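Local coordinates for uncharacterized protein (PDB 4R9Z) that probably hydrolyses fatty acyl-CoA thioesters as an acyl-CoA thioesterase of the double hot-dog type, at residues M176-D181 against D234-D239; Q74-E79 against A96-K101; R52-R57 against S108-V113. All blocks are in the same frame, centred on the assembly; numbering follows the deposited sequence.

How the interactions relate
Along the chain, interaction 3 (52-57 with 108-113) brackets interaction 2 (74-79 with 96-101), and interaction 1 (176-181 with 234-239) follows in series. Interactions 2 and 3 belong to the N-terminal hot-dog unit; their centres are about 23 Å apart and their nearest atoms about 7 Å. Strands 89-98 and 101-111, consecutive in sequence and adjacent in the sheet, connect them. Interaction 1 belongs to the second hot-dog unit, across the chain's centre from interaction 2, with about 31 Å between centres and 19 Å between nearest atoms. From interaction 3 it is about 26 Å by centres and 17 Å by nearest atoms. Each unit of the double hot-dog thus has its own strand contacts.

Interaction 1 of 3, residues M176-D181 against D234-D239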
loop_
_atom_site.group_PDB
_atom_site.type_symbol
_atom_site.label_atom_id
_atom_site.label_comp_id
_atom_site.label_asym_id
_atom_site.label_seq_id
_atom_site.Cartn_x
_atom_site.Cartn_y
_atom_site.Cartn_z
ATOM N N MET B 176 -15.039 5.716 14.143
ATOM C CA MET B 176 -15.218 7.044 14.713
ATOM C C MET B 176 -15.887 8.004 13.736
ATOM O O MET B 176 -15.828 7.817 12.517
ATOM C CB MET B 176 -13.872 7.624 15.136
ATOM C CG MET B 176 -13.014 8.055 13.959
ATOM S SD MET B 176 -11.323 8.477 14.407
ATOM C CE MET B 176 -11.581 9.670 15.706
ATOM N N TRP B 177 -16.527 9.031 14.284
ATOM C CA TRP B 177 -16.969 10.160 13.483
ATOM C C TRP B 177 -15.910 11.236 13.605
ATOM O O TRP B 177 -15.382 11.464 14.689
ATOM C CB TRP B 177 -18.313 10.713 13.955
ATOM C CG TRP B 177 -19.497 9.863 13.648
ATOM C CD1 TRP B 177 -20.233 9.132 14.534
ATOM C CD2 TRP B 177 -20.085 9.648 12.363
ATOM N NE1 TRP B 177 -21.251 8.484 13.881
ATOM C CE2 TRP B 177 -21.180 8.782 12.545
ATOM C CE3 TRP B 177 -19.795 10.108 11.076
ATOM C CZ2 TRP B 177 -21.982 8.362 11.489
ATOM C CZ3 TRP B 177 -20.593 9.692 10.029
ATOM C CH2 TRP B 177 -21.675 8.833 10.242
ATOM N N TRP B 178 -15.600 11.905 12.506
ATOM C CA TRP B 178 -14.668 13.017 12.578
ATOM C C TRP B 178 -15.031 14.085 11.558
ATOM O O TRP B 178 -15.625 13.800 10.510
ATOM C CB TRP B 178 -13.228 12.542 12.359
ATOM C CG TRP B 178 -12.867 12.383 10.920
ATOM C CD1 TRP B 178 -13.149 11.319 10.110
ATOM C CD2 TRP B 178 -12.167 13.332 10.110
ATOM N NE1 TRP B 178 -12.659 11.547 8.847
ATOM C CE2 TRP B 178 -12.054 12.777 8.821
ATOM C CE3 TRP B 178 -11.622 14.598 10.353
ATOM C CZ2 TRP B 178 -11.419 13.445 7.775
ATOM C CZ3 TRP B 178 -10.993 15.257 9.317
ATOM C CH2 TRP B 178 -10.896 14.680 8.042
ATOM N N ARG B 179 -14.692 15.322 11.895
ATOM C CA ARG B 179 -14.764 16.424 10.955
ATOM C C ARG B 179 -13.693 17.434 11.331
ATOM O O ARG B 179 -13.260 17.474 12.484
ATOM C CB ARG B 179 -16.153 17.062 10.970
ATOM C CG ARG B 179 -16.466 17.824 12.249
ATOM C CD ARG B 179 -17.857 18.434 12.195
ATOM N NE ARG B 179 -18.220 19.080 13.453
ATOM C CZ ARG B 179 -19.312 19.817 13.625
ATOM N NH1 ARG B 179 -20.153 20.001 12.616
ATOM N NH2 ARG B 179 -19.564 20.367 14.804
ATOM N N PRO B 180 -13.251 18.250 10.363
ATOM C CA PRO B 180 -12.269 19.277 10.721
ATOM C C PRO B 180 -12.909 20.355 11.590
ATOM O O PRO B 180 -14.067 20.718 11.368
ATOM C CB PRO B 180 -11.823 19.839 9.365
ATOM C CG PRO B 180 -12.253 18.822 8.351
ATOM C CD PRO B 180 -13.459 18.144 8.910
ATOM N N ASP B 181 -12.156 20.868 12.555
ATOM C CA ASP B 181 -12.669 21.891 13.457
ATOM C C ASP B 181 -12.425 23.277 12.857
ATOM O O ASP B 181 -11.477 23.973 13.231
ATOM C CB ASP B 181 -12.017 21.773 14.837
ATOM C CG ASP B 181 -12.686 22.658 15.877
ATOM O OD1 ASP B 181 -13.878 22.989 15.695
ATOM O OD2 ASP B 181 -12.022 23.022 16.871
ATOM N N ASP B 234 -19.122 18.303 6.704
ATOM C CA ASP B 234 -19.972 17.492 7.557
ATOM C C ASP B 234 -19.114 16.374 8.148
ATOM O O ASP B 234 -17.926 16.280 7.841
ATOM C CB ASP B 234 -21.152 16.931 6.762
ATOM C CG ASP B 234 -22.327 16.553 7.644
ATOM O OD1 ASP B 234 -22.185 16.589 8.885
ATOM O OD2 ASP B 234 -23.393 16.214 7.087
ATOM N N TRP B 235 -19.695 15.549 9.015
ATOM C CA TRP B 235 -18.931 14.488 9.670
ATOM C C TRP B 235 -18.537 13.373 8.704
ATOM O O TRP B 235 -19.217 13.130 7.701
ATOM C CB TRP B 235 -19.721 13.898 10.840
ATOM C CG TRP B 235 -19.916 14.854 11.970
ATOM C CD1 TRP B 235 -20.921 15.768 12.107
ATOM C CD2 TRP B 235 -19.081 14.999 13.125
ATOM N NE1 TRP B 235 -20.765 16.472 13.278
ATOM C CE2 TRP B 235 -19.644 16.018 13.921
ATOM C CE3 TRP B 235 -17.915 14.367 13.564
ATOM C CZ2 TRP B 235 -19.079 16.420 15.129
ATOM C CZ3 TRP B 235 -17.354 14.769 14.764
ATOM C CH2 TRP B 235 -17.938 15.785 15.533
ATOM N N LEU B 236 -17.446 12.684 9.033
ATOM C CA LEU B 236 -16.975 11.555 8.239
ATOM C C LEU B 236 -16.828 10.310 9.105
ATOM O O LEU B 236 -16.354 10.386 10.239
ATOM C CB LEU B 236 -15.632 11.872 7.579
ATOM C CG LEU B 236 -15.561 12.932 6.483
ATOM C CD1 LEU B 236 -14.231 12.829 5.766
ATOM C CD2 LEU B 236 -16.710 12.768 5.512
ATOM N N PHE B 237 -17.222 9.167 8.554
ATOM C CA PHE B 237 -17.096 7.887 9.245
ATOM C C PHE B 237 -15.756 7.238 8.921
ATOM O O PHE B 237 -15.466 6.955 7.759
ATOM C CB PHE B 237 -18.241 6.956 8.843
ATOM C CG PHE B 237 -18.343 5.707 9.677
ATOM C CD1 PHE B 237 -17.630 4.567 9.338
ATOM C CD2 PHE B 237 -19.176 5.660 10.782
ATOM C CE1 PHE B 237 -17.731 3.413 10.100
ATOM C CE2 PHE B 237 -19.283 4.506 11.541
ATOM C CZ PHE B 237 -18.559 3.385 11.202
ATOM N N TYR B 238 -14.945 6.992 9.944
ATOM C CA TYR B 238 -13.663 6.327 9.734
ATOM C C TYR B 238 -13.617 5.001 10.471
ATOM O O TYR B 238 -13.305 4.946 11.660
ATOM C CB TYR B 238 -12.507 7.219 10.185
ATOM C CG TYR B 238 -11.149 6.762 9.701
ATOM C CD1 TYR B 238 -11.022 6.017 8.537
ATOM C CD2 TYR B 238 -9.989 7.105 10.391
ATOM C CE1 TYR B 238 -9.780 5.605 8.083
ATOM C CE2 TYR B 238 -8.740 6.701 9.944
ATOM C CZ TYR B 238 -8.645 5.952 8.789
ATOM O OH TYR B 238 -7.409 5.546 8.337
ATOM N N ASP B 239 -13.908 3.931 9.742
ATOM C CA ASP B 239 -13.840 2.584 10.283
ATOM C C ASP B 239 -12.380 2.176 10.437
ATOM O O ASP B 239 -11.607 2.271 9.493
ATOM C CB ASP B 239 -14.585 1.616 9.364
ATOM C CG ASP B 239 -15.121 0.411 10.098
ATOM O OD1 ASP B 239 -14.992 0.367 11.340
ATOM O OD2 ASP B 239 -15.686 -0.484 9.432
#
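Trp177 and Phe237 form the apolar centre on one face of this antiparallel strand pair. Phe237 turns its edge to the six-membered ring of Trp177 with the planes at 83° and the centroids 5.4 Å apart, a T-shaped arrangement. The first torsions differ, CG being anti to the carbonyl carbon in Trp177 but anti to the backbone N in Phe237, and the side chains cross obliquely. Trp235 joins this centre, its CE3 lying 3.7 Å from Trp177 CB. On the other face, cross-strand neighbours run side by side, with Trp178 CZ2 3.5 Å from Leu236 CD1 and Met176 CG 3.9 Å from Tyr238 CB. Met198 of helix 188-201 packs on Trp178 and Tyr238.

Four backbone hydrogen bonds join the pairs Met176-Tyr238 and Trp178-Leu236. The bond from Tyr238 N to Met176 O, 2.8 Å long, is almost straight at 176°.

Farther out, the extended Arg179 lies over one face of the Trp235 indole, with Arg179 CD 3.6 Å from the centroid of the five-membered ring, a CH-pi contact. The guanidinium is tilted only 15° from the ring plane, and its NE forms a salt bridge with Glu160 on strand 159-163. At the polar edge, Asp234 OD1 accepts a hydrogen bond from Trp235 N (2.7 Å). Antiparallel strands with a helix packed on one face are the architecture of a hot-dog domain, here the second of the chain.

Interaction 2 of 3, residues Q74-E79 against A96-K101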
loop_
_atom_site.group_PDB
_atom_site.type_symbol
_atom_site.label_atom_id
_atom_site.label_comp_id
_atom_site.label_asym_id
_atom_site.label_seq_id
_atom_site.Cartn_x
_atom_site.Cartn_y
_atom_site.Cartn_z
ATOM N N GLN B 74 12.868 22.007 12.857
ATOM C CA GLN B 74 13.434 22.395 11.574
ATOM C C GLN B 74 12.457 22.033 10.459
ATOM O O GLN B 74 11.729 21.047 10.564
ATOM C CB GLN B 74 14.784 21.711 11.353
ATOM C CG GLN B 74 15.770 21.895 12.497
ATOM C CD GLN B 74 16.218 23.338 12.673
ATOM O OE1 GLN B 74 15.942 23.964 13.698
ATOM N NE2 GLN B 74 16.921 23.869 11.678
ATOM N N PRO B 75 12.425 22.842 9.390
ATOM C CA PRO B 75 11.528 22.568 8.262
ATOM C C PRO B 75 11.995 21.357 7.456
ATOM O O PRO B 75 13.083 20.843 7.710
ATOM C CB PRO B 75 11.603 23.850 7.427
ATOM C CG PRO B 75 12.895 24.479 7.800
ATOM C CD PRO B 75 13.172 24.099 9.222
ATOM N N VAL B 76 11.191 20.926 6.488
ATOM C CA VAL B 76 11.490 19.729 5.705
ATOM C C VAL B 76 11.560 20.008 4.200
ATOM O O VAL B 76 10.675 20.657 3.640
ATOM C CB VAL B 76 10.427 18.634 5.967
ATOM C CG1 VAL B 76 10.618 17.442 5.035
ATOM C CG2 VAL B 76 10.447 18.212 7.432
ATOM N N ASP B 77 12.599 19.493 3.546
ATOM C CA ASP B 77 12.755 19.652 2.101
ATOM C C ASP B 77 12.124 18.491 1.346
ATOM O O ASP B 77 12.506 17.336 1.550
ATOM C CB ASP B 77 14.233 19.749 1.710
ATOM C CG ASP B 77 14.966 20.858 2.435
ATOM O OD1 ASP B 77 14.406 21.966 2.574
ATOM O OD2 ASP B 77 16.115 20.618 2.866
ATOM N N PHE B 78 11.183 18.798 0.458
ATOM C CA PHE B 78 10.555 17.772 -0.368
ATOM C C PHE B 78 11.047 17.829 -1.807
ATOM O O PHE B 78 10.844 18.825 -2.500
ATOM C CB PHE B 78 9.033 17.917 -0.356
ATOM C CG PHE B 78 8.412 17.752 1.000
ATOM C CD1 PHE B 78 8.356 18.814 1.887
ATOM C CD2 PHE B 78 7.871 16.535 1.381
ATOM C CE1 PHE B 78 7.780 18.661 3.128
ATOM C CE2 PHE B 78 7.294 16.377 2.625
ATOM C CZ PHE B 78 7.249 17.440 3.498
ATOM N N GLU B 79 11.691 16.756 -2.257
ATOM C CA GLU B 79 12.050 16.624 -3.663
ATOM C C GLU B 79 11.041 15.737 -4.382
ATOM O O GLU B 79 10.739 14.635 -3.926
ATOM C CB GLU B 79 13.458 16.045 -3.828
ATOM C CG GLU B 79 13.860 15.850 -5.291
ATOM C CD GLU B 79 15.154 15.068 -5.469
ATOM O OE1 GLU B 79 15.609 14.416 -4.502
ATOM O OE2 GLU B 79 15.703 15.089 -6.592
ATOM N N ALA B 96 11.353 13.166 1.388
ATOM C CA ALA B 96 11.419 14.235 2.382
ATOM C C ALA B 96 12.726 14.166 3.159
ATOM O O ALA B 96 13.093 13.119 3.685
ATOM C CB ALA B 96 10.245 14.160 3.323
ATOM N N ARG B 97 13.416 15.296 3.237
ATOM C CA ARG B 97 14.711 15.344 3.898
ATOM C C ARG B 97 14.843 16.457 4.920
ATOM O O ARG B 97 14.244 17.524 4.790
ATOM C CB ARG B 97 15.831 15.505 2.874
ATOM C CG ARG B 97 16.063 14.330 1.956
ATOM C CD ARG B 97 17.150 14.693 0.967
ATOM N NE ARG B 97 17.541 13.579 0.114
ATOM C CZ ARG B 97 17.074 13.373 -1.113
ATOM N NH1 ARG B 97 16.180 14.208 -1.639
ATOM N NH2 ARG B 97 17.502 12.328 -1.807
ATOM N N GLN B 98 15.634 16.175 5.947
ATOM C CA GLN B 98 16.178 17.192 6.832
ATOM C C GLN B 98 17.680 17.031 6.754
ATOM O O GLN B 98 18.224 16.025 7.208
ATOM C CB GLN B 98 15.672 17.036 8.255
ATOM C CG GLN B 98 14.509 17.934 8.582
ATOM C CD GLN B 98 13.924 17.621 9.935
ATOM O OE1 GLN B 98 14.306 16.641 10.575
ATOM N NE2 GLN B 98 12.973 18.437 10.372
ATOM N N ASP B 99 18.336 18.026 6.165
ATOM C CA ASP B 99 19.752 17.951 5.820
ATOM C C ASP B 99 20.022 16.737 4.929
ATOM O O ASP B 99 19.387 16.580 3.888
ATOM C CB ASP B 99 20.626 17.912 7.077
ATOM C CG ASP B 99 21.122 19.291 7.481
ATOM O OD1 ASP B 99 20.396 20.010 8.202
ATOM O OD2 ASP B 99 22.242 19.659 7.069
ATOM N N ASP B 100 20.956 15.884 5.326
ATOM C CA ASP B 100 21.323 14.740 4.496
ATOM C C ASP B 100 20.445 13.530 4.805
ATOM O O ASP B 100 20.487 12.513 4.111
ATOM C CB ASP B 100 22.789 14.380 4.735
ATOM C CG ASP B 100 23.720 15.553 4.512
ATOM O OD1 ASP B 100 23.435 16.391 3.632
ATOM O OD2 ASP B 100 24.730 15.647 5.240
ATOM N N LYS B 101 19.640 13.668 5.852
ATOM C CA LYS B 101 18.756 12.614 6.329
ATOM C C LYS B 101 17.448 12.467 5.553
ATOM O O LYS B 101 16.711 13.435 5.386
ATOM C CB LYS B 101 18.444 12.869 7.804
ATOM C CG LYS B 101 18.035 11.652 8.605
ATOM C CD LYS B 101 17.728 12.050 10.042
ATOM C CE LYS B 101 18.940 12.698 10.699
ATOM N NZ LYS B 101 18.573 13.455 11.930
HETATM O O HOH W 1 14.700 16.127 -0.557
#
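Ala96 CB marks the tightly packed side, touching Val76 CG1 at 3.7 Å and Phe78 CE2 at 3.8 Å. Val76 places CG1 anti to its backbone N (chi1 173°), which also brings that methyl over one face of the Phe78 ring, toward its rim. Ile42 of helix 39-52 meets both Phe78 and Ala96, so this face of the strands looks onto the helix. Beside it, Asp77 and Arg97 form an antiparallel hydrogen-bonded pair: Asp77 N reaches Arg97 O at 2.9 Å, and Arg97 N returns to Asp77 O at 2.8 Å. Both donors lie in the plane of the carbonyl they meet. The strands are the two arms of the hairpin 76-85/89-98 in the N-terminal hot-dog domain.

The opposite face, bearing Asp77 and Arg97, is looser and polar. Arg97, extended from CG to NE, runs alongside the extended Glu79, and its NH1 forms a salt bridge with Glu79 OE1 at 2.9 Å. OE1 is met on its anti lone pair and lies near the guanidinium plane, while the carboxylate and guanidinium planes are 43° apart. A water accepts from Arg97 NH1 at 2.7 Å and donates to Asp77 O, giving that carbonyl a second partner. At the strand end, next to the type II' turn Gln98-Lys101, Gln98 NE2 bonds chiefly to Asp71 O and only weakly to Gln74 O (2.9 Å, 126° at the hydrogen).

Interaction 3 of 3, residues R52-R57 against S108-V113; sequences RTAAGR and SSFKVV
Two side-chain meetings carry this contact between the link that follows helix 39-52 and the end of strand 101-111: Ala54 on Phe110, and Arg57 alongside Val112. In Phe110, CG anti to the carbonyl carbon carries the ring toward 52-57, and a nearly perpendicular second torsion (chi2 83°) turns its face to Ala54. Ala54 CB sits over that face, 4.2 Å from the centroid of the Phe110 ring and 13° off the ring normal, which identifies a CH-pi contact. The ring also packs on Ala50 and Ser51 of the helix, while Arg57 O approaches it at Phe110 CD2, 3.9 Å away.

A type II turn spans Ala54 to Arg57, the two link residues that make the contact; Gly56 takes a positive phi, which favours glycine. Arg57 likewise sets CG anti to its carbonyl carbon (chi1 -72°), and the chain then runs fully extended to NE. This straight course keeps the aliphatic part beside Val112, whose CG1, also anti to the carbonyl carbon, lies 3.8 Å from Arg57 CG and 3.6 Å from Arg57 NE. At the base of the side chain, Arg57 CB is 3.9 Å from Phe110 CB. The guanidinium continues past Val112, and its NH2 donates to Gly86 O. The Lys111 side chain leaves the backbone away from 52-57; its NZ hydrogen-bonds to Ser248 OG of the second subunit.

With the polar ends of Arg57 and Lys111 bonded outside the pair, what remains between the segments is a methyl on a ring and an arginine stem on a valine, so their cohesion probably rests on van der Waals packing.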
loop_
_atom_site.group_PDB
_atom_site.type_symbol
_atom_site.label_atom_id
_atom_site.label_comp_id
_atom_site.label_asym_id
_atom_site.label_seq_id
_atom_site.Cartn_x
_atom_site.Cartn_y
_atom_site.Cartn_z
ATOM N N ARG B 52 1.042 19.204 -6.686
ATOM C CA ARG B 52 1.349 20.489 -7.314
ATOM C C ARG B 52 2.241 20.369 -8.551
ATOM O O ARG B 52 2.332 21.308 -9.339
ATOM C CB ARG B 52 2.002 21.427 -6.295
ATOM C CG ARG B 52 1.030 21.911 -5.233
ATOM C CD ARG B 52 1.708 22.716 -4.138
ATOM N NE ARG B 52 2.275 23.967 -4.629
ATOM C CZ ARG B 52 2.862 24.866 -3.848
ATOM N NH1 ARG B 52 2.956 24.655 -2.544
ATOM N NH2 ARG B 52 3.354 25.976 -4.373
ATOM N N THR B 53 2.893 19.221 -8.715
ATOM C CA THR B 53 3.678 18.946 -9.919
ATOM C C THR B 53 2.865 18.146 -10.927
ATOM O O THR B 53 3.380 17.752 -11.968
ATOM C CB THR B 53 4.972 18.166 -9.623
ATOM O OG1 THR B 53 4.663 16.806 -9.284
ATOM C CG2 THR B 53 5.781 18.842 -8.519
ATOM N N ALA B 54 1.621 17.837 -10.575
ATOM C CA ALA B 54 0.704 17.184 -11.506
ATOM C C ALA B 54 -0.426 18.143 -11.854
ATOM O O ALA B 54 -1.284 18.430 -11.022
ATOM C CB ALA B 54 0.158 15.900 -10.913
ATOM N N ALA B 55 -0.462 18.582 -13.106
ATOM C CA ALA B 55 -1.285 19.720 -13.483
ATOM C C ALA B 55 -2.767 19.375 -13.569
ATOM O O ALA B 55 -3.205 18.703 -14.503
ATOM C CB ALA B 55 -0.800 20.284 -14.806
ATOM N N GLY B 56 -3.530 19.865 -12.590
ATOM C CA GLY B 56 -4.970 19.667 -12.540
ATOM C C GLY B 56 -5.397 18.209 -12.484
ATOM O O GLY B 56 -6.428 17.823 -13.040
ATOM N N ARG B 57 -4.606 17.398 -11.793
ATOM C CA ARG B 57 -4.908 15.985 -11.641
ATOM C C ARG B 57 -5.001 15.648 -10.160
ATOM O O ARG B 57 -4.277 16.212 -9.340
ATOM C CB ARG B 57 -3.843 15.134 -12.333
ATOM C CG ARG B 57 -3.923 15.178 -13.848
ATOM C CD ARG B 57 -2.877 14.291 -14.509
ATOM N NE ARG B 57 -2.931 14.397 -15.966
ATOM C CZ ARG B 57 -2.222 13.646 -16.806
ATOM N NH1 ARG B 57 -1.383 12.731 -16.340
ATOM N NH2 ARG B 57 -2.344 13.814 -18.114
ATOM N N SER B 108 3.040 8.201 -5.476
ATOM C CA SER B 108 1.651 8.602 -5.632
ATOM C C SER B 108 1.264 8.545 -7.089
ATOM O O SER B 108 2.110 8.667 -7.970
ATOM C CB SER B 108 1.414 10.009 -5.083
ATOM O OG SER B 108 2.332 10.932 -5.636
ATOM N N SER B 109 -0.023 8.355 -7.339
ATOM C CA SER B 109 -0.510 8.226 -8.697
ATOM C C SER B 109 -1.723 9.131 -8.880
ATOM O O SER B 109 -2.463 9.399 -7.929
ATOM C CB SER B 109 -0.843 6.769 -9.012
ATOM O OG SER B 109 -1.165 6.604 -10.381
ATOM N N PHE B 110 -1.887 9.632 -10.098
ATOM C CA PHE B 110 -2.872 10.665 -10.408
ATOM C C PHE B 110 -3.556 10.356 -11.735
ATOM O O PHE B 110 -2.965 9.715 -12.605
ATOM C CB PHE B 110 -2.210 12.043 -10.496
ATOM C CG PHE B 110 -1.446 12.434 -9.268
ATOM C CD1 PHE B 110 -0.145 11.995 -9.079
ATOM C CD2 PHE B 110 -2.009 13.270 -8.325
ATOM C CE1 PHE B 110 0.569 12.357 -7.952
ATOM C CE2 PHE B 110 -1.300 13.637 -7.201
ATOM C CZ PHE B 110 -0.009 13.179 -7.014
ATOM N N LYS B 111 -4.792 10.807 -11.900
ATOM C CA LYS B 111 -5.412 10.776 -13.217
ATOM C C LYS B 111 -6.417 11.905 -13.385
ATOM O O LYS B 111 -6.772 12.585 -12.422
ATOM C CB LYS B 111 -6.089 9.431 -13.475
ATOM C CG LYS B 111 -7.187 9.086 -12.501
ATOM C CD LYS B 111 -7.910 7.823 -12.940
ATOM C CE LYS B 111 -8.524 7.996 -14.318
ATOM N NZ LYS B 111 -9.764 7.190 -14.468
ATOM N N VAL B 112 -6.852 12.112 -14.624
ATOM C CA VAL B 112 -7.884 13.096 -14.910
ATOM C C VAL B 112 -9.240 12.435 -14.668
ATOM O O VAL B 112 -9.424 11.252 -14.959
ATOM C CB VAL B 112 -7.782 13.634 -16.356
ATOM C CG1 VAL B 112 -6.515 14.461 -16.524
ATOM C CG2 VAL B 112 -7.801 12.491 -17.360
ATOM N N VAL B 113 -10.178 13.194 -14.111
ATOM C CA VAL B 113 -11.441 12.630 -13.635
ATOM C C VAL B 113 -12.554 12.732 -14.685
ATOM O O VAL B 113 -12.545 13.630 -15.524
ATOM C CB VAL B 113 -11.884 13.328 -12.319
ATOM C CG1 VAL B 113 -13.167 12.723 -11.761
ATOM C CG2 VAL B 113 -10.774 13.236 -11.283
#